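MIP07328p (Drosophila melanogaster, PDB 6FKK) probably acts as a chemorepellent axon guidance cue that binds semaphorin receptors, this chain being its extracellular part, the sema domain and the PSI region. Local coordinates at residues G315-Q320 / V355-N360; S439-L444 / L475-H480. All coordinates share one frame; numbering follows the deposited sequence.

Contact 1: G315-Q320 / V355-N360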
# COMPACT_ATOMS: atom_id res chain seq x y z
N GLY A 315 17.75 7.80 -14.97
CA GLY A 315 17.58 8.92 -15.86
C GLY A 315 18.24 10.19 -15.35
O GLY A 315 19.09 10.17 -14.45
N GLU A 316 17.84 11.31 -15.94
CA GLU A 316 18.42 12.60 -15.61
C GLU A 316 17.90 13.10 -14.27
O GLU A 316 16.82 12.74 -13.81
CB GLU A 316 18.12 13.61 -16.71
CG GLU A 316 18.72 13.26 -18.06
CD GLU A 316 18.21 14.15 -19.17
OE1 GLU A 316 16.98 14.30 -19.29
OE2 GLU A 316 19.04 14.69 -19.93
N PHE A 317 18.71 13.96 -13.65
CA PHE A 317 18.37 14.56 -12.36
C PHE A 317 17.73 15.92 -12.60
O PHE A 317 18.27 16.75 -13.34
CB PHE A 317 19.61 14.71 -11.49
CG PHE A 317 20.24 13.41 -11.10
CD1 PHE A 317 21.19 12.82 -11.91
CD2 PHE A 317 19.90 12.79 -9.91
CE1 PHE A 317 21.78 11.62 -11.56
CE2 PHE A 317 20.48 11.59 -9.55
CZ PHE A 317 21.42 11.01 -10.37
N LYS A 318 16.59 16.16 -11.95
CA LYS A 318 15.96 17.47 -12.01
C LYS A 318 16.83 18.48 -11.27
O LYS A 318 17.14 18.29 -10.09
CB LYS A 318 14.56 17.41 -11.39
CG LYS A 318 13.67 18.58 -11.74
CD LYS A 318 12.25 18.34 -11.25
CE LYS A 318 11.70 17.02 -11.79
NZ LYS A 318 11.44 17.07 -13.25
N SER A 319 17.24 19.53 -11.98
CA SER A 319 18.15 20.51 -11.40
C SER A 319 17.51 21.22 -10.22
O SER A 319 16.28 21.26 -10.07
CB SER A 319 18.58 21.52 -12.46
OG SER A 319 17.47 22.26 -12.93
N GLN A 320 18.36 21.79 -9.37
CA GLN A 320 17.88 22.56 -8.23
C GLN A 320 16.95 23.67 -8.70
O GLN A 320 17.19 24.30 -9.74
CB GLN A 320 19.06 23.16 -7.46
CG GLN A 320 20.19 22.19 -7.17
CD GLN A 320 21.32 22.83 -6.39
OE1 GLN A 320 21.09 23.44 -5.34
NE2 GLN A 320 22.54 22.71 -6.89
N VAL A 355 28.48 13.44 -2.52
CA VAL A 355 27.40 13.33 -1.54
C VAL A 355 26.54 14.59 -1.55
O VAL A 355 25.31 14.51 -1.50
CB VAL A 355 27.98 13.05 -0.14
CG1 VAL A 355 26.86 12.96 0.88
CG2 VAL A 355 28.80 11.77 -0.16
N ASN A 356 27.17 15.76 -1.63
CA ASN A 356 26.40 17.00 -1.70
C ASN A 356 25.55 17.06 -2.96
O ASN A 356 24.46 17.66 -2.94
CB ASN A 356 27.34 18.21 -1.64
CG ASN A 356 27.76 18.56 -0.23
OD1 ASN A 356 27.00 19.14 0.54
ND2 ASN A 356 29.00 18.20 0.12
N PHE A 357 26.00 16.45 -4.05
CA PHE A 357 25.22 16.46 -5.28
C PHE A 357 23.90 15.72 -5.10
O PHE A 357 22.83 16.25 -5.42
CB PHE A 357 26.03 15.84 -6.42
CG PHE A 357 25.30 15.81 -7.73
CD1 PHE A 357 25.39 16.88 -8.61
CD2 PHE A 357 24.52 14.72 -8.09
CE1 PHE A 357 24.72 16.86 -9.82
CE2 PHE A 357 23.85 14.69 -9.30
CZ PHE A 357 23.95 15.76 -10.16
N ILE A 358 23.95 14.49 -4.59
CA ILE A 358 22.73 13.72 -4.41
C ILE A 358 21.84 14.32 -3.33
O ILE A 358 20.63 14.09 -3.32
CB ILE A 358 23.06 12.24 -4.11
CG1 ILE A 358 21.82 11.37 -4.32
CG2 ILE A 358 23.59 12.08 -2.70
CD1 ILE A 358 22.07 9.90 -4.10
N LYS A 359 22.42 15.10 -2.41
CA LYS A 359 21.60 15.86 -1.47
C LYS A 359 20.97 17.07 -2.14
O LYS A 359 19.88 17.50 -1.74
CB LYS A 359 22.44 16.31 -0.27
CG LYS A 359 22.93 15.17 0.60
CD LYS A 359 23.68 15.70 1.81
CE LYS A 359 24.08 14.57 2.75
NZ LYS A 359 24.68 15.09 4.02
N ASN A 360 21.62 17.63 -3.16
CA ASN A 360 21.08 18.78 -3.87
C ASN A 360 20.08 18.38 -4.94
O ASN A 360 19.17 19.17 -5.25
CB ASN A 360 22.20 19.61 -4.49
CG ASN A 360 23.08 20.28 -3.46
OD1 ASN A 360 22.62 20.62 -2.37
ND2 ASN A 360 24.35 20.49 -3.80
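Phe357, on helix 352-360, drives the edge of its ring into the face of Phe317 from the loop 315-320, an edge-to-face (T-shaped) pair. The planes stand at 81° with centroids 5.5 Å apart, and Phe357 CE2 sits over the centre of the Phe317 ring, its nearest atom there being Phe317 CD1 at 4.2 Å. The two rings reach each other by different rotamers. Phe357 turns CG to the far side from its backbone N (chi1 -180°), which carries the ring out from the helix flank to the loop. In Phe317 CG lies beside the backbone N, opposite the carbonyl carbon (chi1 -64°), and the ring turns one face to the helix. Leu251 of strand 251-259 also packs on Phe317, and a backbone hydrogen bond joins Phe317 to Val330.

A second, more exposed meeting joins Gln320 to Asn360 at the helix end. The Gln320 chain runs extended beyond CG and lays its amide mainly over the root of the asparagine side chain, with Gln320 CD 3.8 Å from Asn360 CB. The two amides are stacked and nearly parallel. Gln320 is poorly ordered, so its whole placement is less certain. Asn360 OD1 has a weak hydrogen bond to Lys190 NZ, and Lys318, between the two touching loop residues, forms a salt bridge with Glu365.

Loop and helix of the sema domain are thus joined by two separate meetings of about equal area: one buried and aromatic, the other partly exposed, without a directional bond and less sure.

Contact 2: S439-L444 / L475-H480; sequences SEMQVL and LHHCSH
The end of strand 432-442, bearing Ser439 and Met441, faces the irregular stretch around His477 at a distance, Ser439 CA and His477 CA lying 9.5 Å apart, so side chains alone bridge the space. Met441 does most of this. Its CG lies opposite the carbonyl carbon and the chain then runs extended (chi2 -167°), carrying the thioether straight out from the strand to meet the imidazole, which arrives from the other direction. The methyl CE rests over one face of the His477 ring, 18° off the normal, in a CH-pi contact. It is offset toward the NE2 and CD2 side of the ring, with Met441 CE 3.6 Å from His477 NE2. The sulfur follows more obliquely, Met441 SD lying 4.4 Å from the centroid of the His477 ring. Ser439 OG lies beside the same corner, 4.3 Å from His477 NE2, too far for a bond.

The polar partner of His477 NE2 is Lys417 NZ, from the neighbouring strand 414-423, whose backbone also pairs with Ser439. An alanine in place of His477 would probably leave the Met441 methyl without its aromatic face, open a gap beside the strand and deprive Lys417 of this acceptor. Next along the chain, Cys478 is tied by a disulfide to Cys495 of the plexin repeat (PSI) region.

Met441 belongs to a blade of the sema beta-propeller and His477 to the passage from the last blade into the PSI region. The imidazole therefore works in two ways, by its face for an apolar methyl and by NE2, which is probably held as the acceptor of the lysine; Asp14 also touches the His477 side chain.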
# COMPACT_ATOMS: atom_id res chain seq x y z
N SER A 439 -18.13 -6.97 -8.82
CA SER A 439 -19.17 -6.63 -7.86
C SER A 439 -18.77 -5.39 -7.08
O SER A 439 -17.58 -5.10 -6.92
CB SER A 439 -19.44 -7.79 -6.90
OG SER A 439 -18.35 -7.98 -6.02
N GLU A 440 -19.77 -4.68 -6.59
CA GLU A 440 -19.57 -3.58 -5.64
C GLU A 440 -20.64 -3.71 -4.56
O GLU A 440 -21.81 -3.41 -4.81
CB GLU A 440 -19.65 -2.21 -6.33
CG GLU A 440 -19.35 -1.05 -5.40
CD GLU A 440 -19.44 0.31 -6.08
OE1 GLU A 440 -20.54 0.88 -6.13
OE2 GLU A 440 -18.39 0.79 -6.57
N MET A 441 -20.23 -4.16 -3.38
CA MET A 441 -21.16 -4.45 -2.30
C MET A 441 -20.80 -3.66 -1.05
O MET A 441 -19.63 -3.34 -0.82
CB MET A 441 -21.19 -5.95 -1.97
CG MET A 441 -21.33 -6.85 -3.18
SD MET A 441 -21.72 -8.54 -2.71
CE MET A 441 -21.49 -9.41 -4.25
N GLN A 442 -21.81 -3.36 -0.25
CA GLN A 442 -21.61 -2.73 1.04
C GLN A 442 -21.17 -3.79 2.04
O GLN A 442 -21.87 -4.79 2.24
CB GLN A 442 -22.88 -2.03 1.50
CG GLN A 442 -22.71 -1.18 2.74
CD GLN A 442 -21.97 0.11 2.45
OE1 GLN A 442 -22.20 0.76 1.43
NE2 GLN A 442 -21.07 0.49 3.35
N VAL A 443 -20.02 -3.59 2.67
CA VAL A 443 -19.47 -4.53 3.64
C VAL A 443 -19.59 -3.99 5.06
O VAL A 443 -20.13 -4.65 5.95
CB VAL A 443 -18.00 -4.88 3.30
CG1 VAL A 443 -17.38 -5.66 4.44
CG2 VAL A 443 -17.93 -5.66 2.01
N LEU A 444 -19.07 -2.80 5.30
CA LEU A 444 -19.13 -2.16 6.61
C LEU A 444 -20.39 -1.32 6.72
O LEU A 444 -21.09 -1.08 5.73
CB LEU A 444 -17.88 -1.31 6.82
CG LEU A 444 -16.53 -2.02 6.81
CD1 LEU A 444 -15.42 -1.06 7.19
CD2 LEU A 444 -16.56 -3.22 7.75
N LEU A 475 -14.11 -14.12 -0.35
CA LEU A 475 -13.23 -13.60 -1.39
C LEU A 475 -13.86 -13.75 -2.78
O LEU A 475 -13.64 -12.91 -3.65
CB LEU A 475 -11.88 -14.30 -1.34
CG LEU A 475 -10.77 -13.78 -2.24
CD1 LEU A 475 -10.23 -12.45 -1.72
CD2 LEU A 475 -9.65 -14.80 -2.37
N HIS A 476 -14.63 -14.81 -2.99
CA HIS A 476 -15.32 -15.04 -4.25
C HIS A 476 -16.68 -15.64 -3.95
O HIS A 476 -16.79 -16.59 -3.18
CB HIS A 476 -14.51 -15.97 -5.16
CG HIS A 476 -13.19 -15.42 -5.58
ND1 HIS A 476 -13.05 -14.49 -6.59
CD2 HIS A 476 -11.94 -15.65 -5.12
CE1 HIS A 476 -11.78 -14.18 -6.74
NE2 HIS A 476 -11.08 -14.88 -5.86
N HIS A 477 -17.72 -15.08 -4.57
CA HIS A 477 -19.10 -15.43 -4.26
C HIS A 477 -19.63 -16.56 -5.14
O HIS A 477 -20.83 -16.58 -5.45
CB HIS A 477 -20.00 -14.20 -4.38
CG HIS A 477 -19.47 -12.99 -3.69
ND1 HIS A 477 -19.69 -12.75 -2.35
CD2 HIS A 477 -18.75 -11.94 -4.15
CE1 HIS A 477 -19.11 -11.61 -2.01
NE2 HIS A 477 -18.54 -11.10 -3.08
N CYS A 478 -18.78 -17.50 -5.56
CA CYS A 478 -19.27 -18.59 -6.40
C CYS A 478 -20.28 -19.45 -5.65
O CYS A 478 -21.37 -19.74 -6.16
CB CYS A 478 -18.10 -19.46 -6.89
SG CYS A 478 -16.67 -18.60 -7.59
N SER A 479 -19.94 -19.86 -4.43
CA SER A 479 -20.81 -20.74 -3.66
C SER A 479 -22.02 -20.02 -3.08
O SER A 479 -22.88 -20.67 -2.48
CB SER A 479 -20.02 -21.40 -2.53
OG SER A 479 -19.47 -20.43 -1.65
N HIS A 480 -22.11 -18.70 -3.24
CA HIS A 480 -23.22 -17.93 -2.70
C HIS A 480 -24.26 -17.57 -3.75
O HIS A 480 -25.32 -17.03 -3.39
CB HIS A 480 -22.72 -16.66 -2.02
CG HIS A 480 -21.95 -16.91 -0.76
ND1 HIS A 480 -20.72 -17.54 -0.74
CD2 HIS A 480 -22.24 -16.62 0.53
CE1 HIS A 480 -20.29 -17.63 0.50
NE2 HIS A 480 -21.19 -17.07 1.30

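In the fold
From the N terminus, strand 18-21 is set aside to complete the last propeller sheet, beside strand 469-474. The chain then circles through the blades; beyond strand 298-305 and helix 306-312, contact 1 closes a loop of 34 residues, mostly irregular, back onto helix 352-360, in an insertion ahead of strand 377-380 that is probably the extrusion known in sema domains. After the next blade, 386-442, contact 2 closes a loop of 30 residues that holds three of the four strands of the final blade and ties the preceding blade to the exit toward the PSI region. The loops follow in series and neither nest nor cross. The centres of contact 1 and contact 2 are about 48 Å apart.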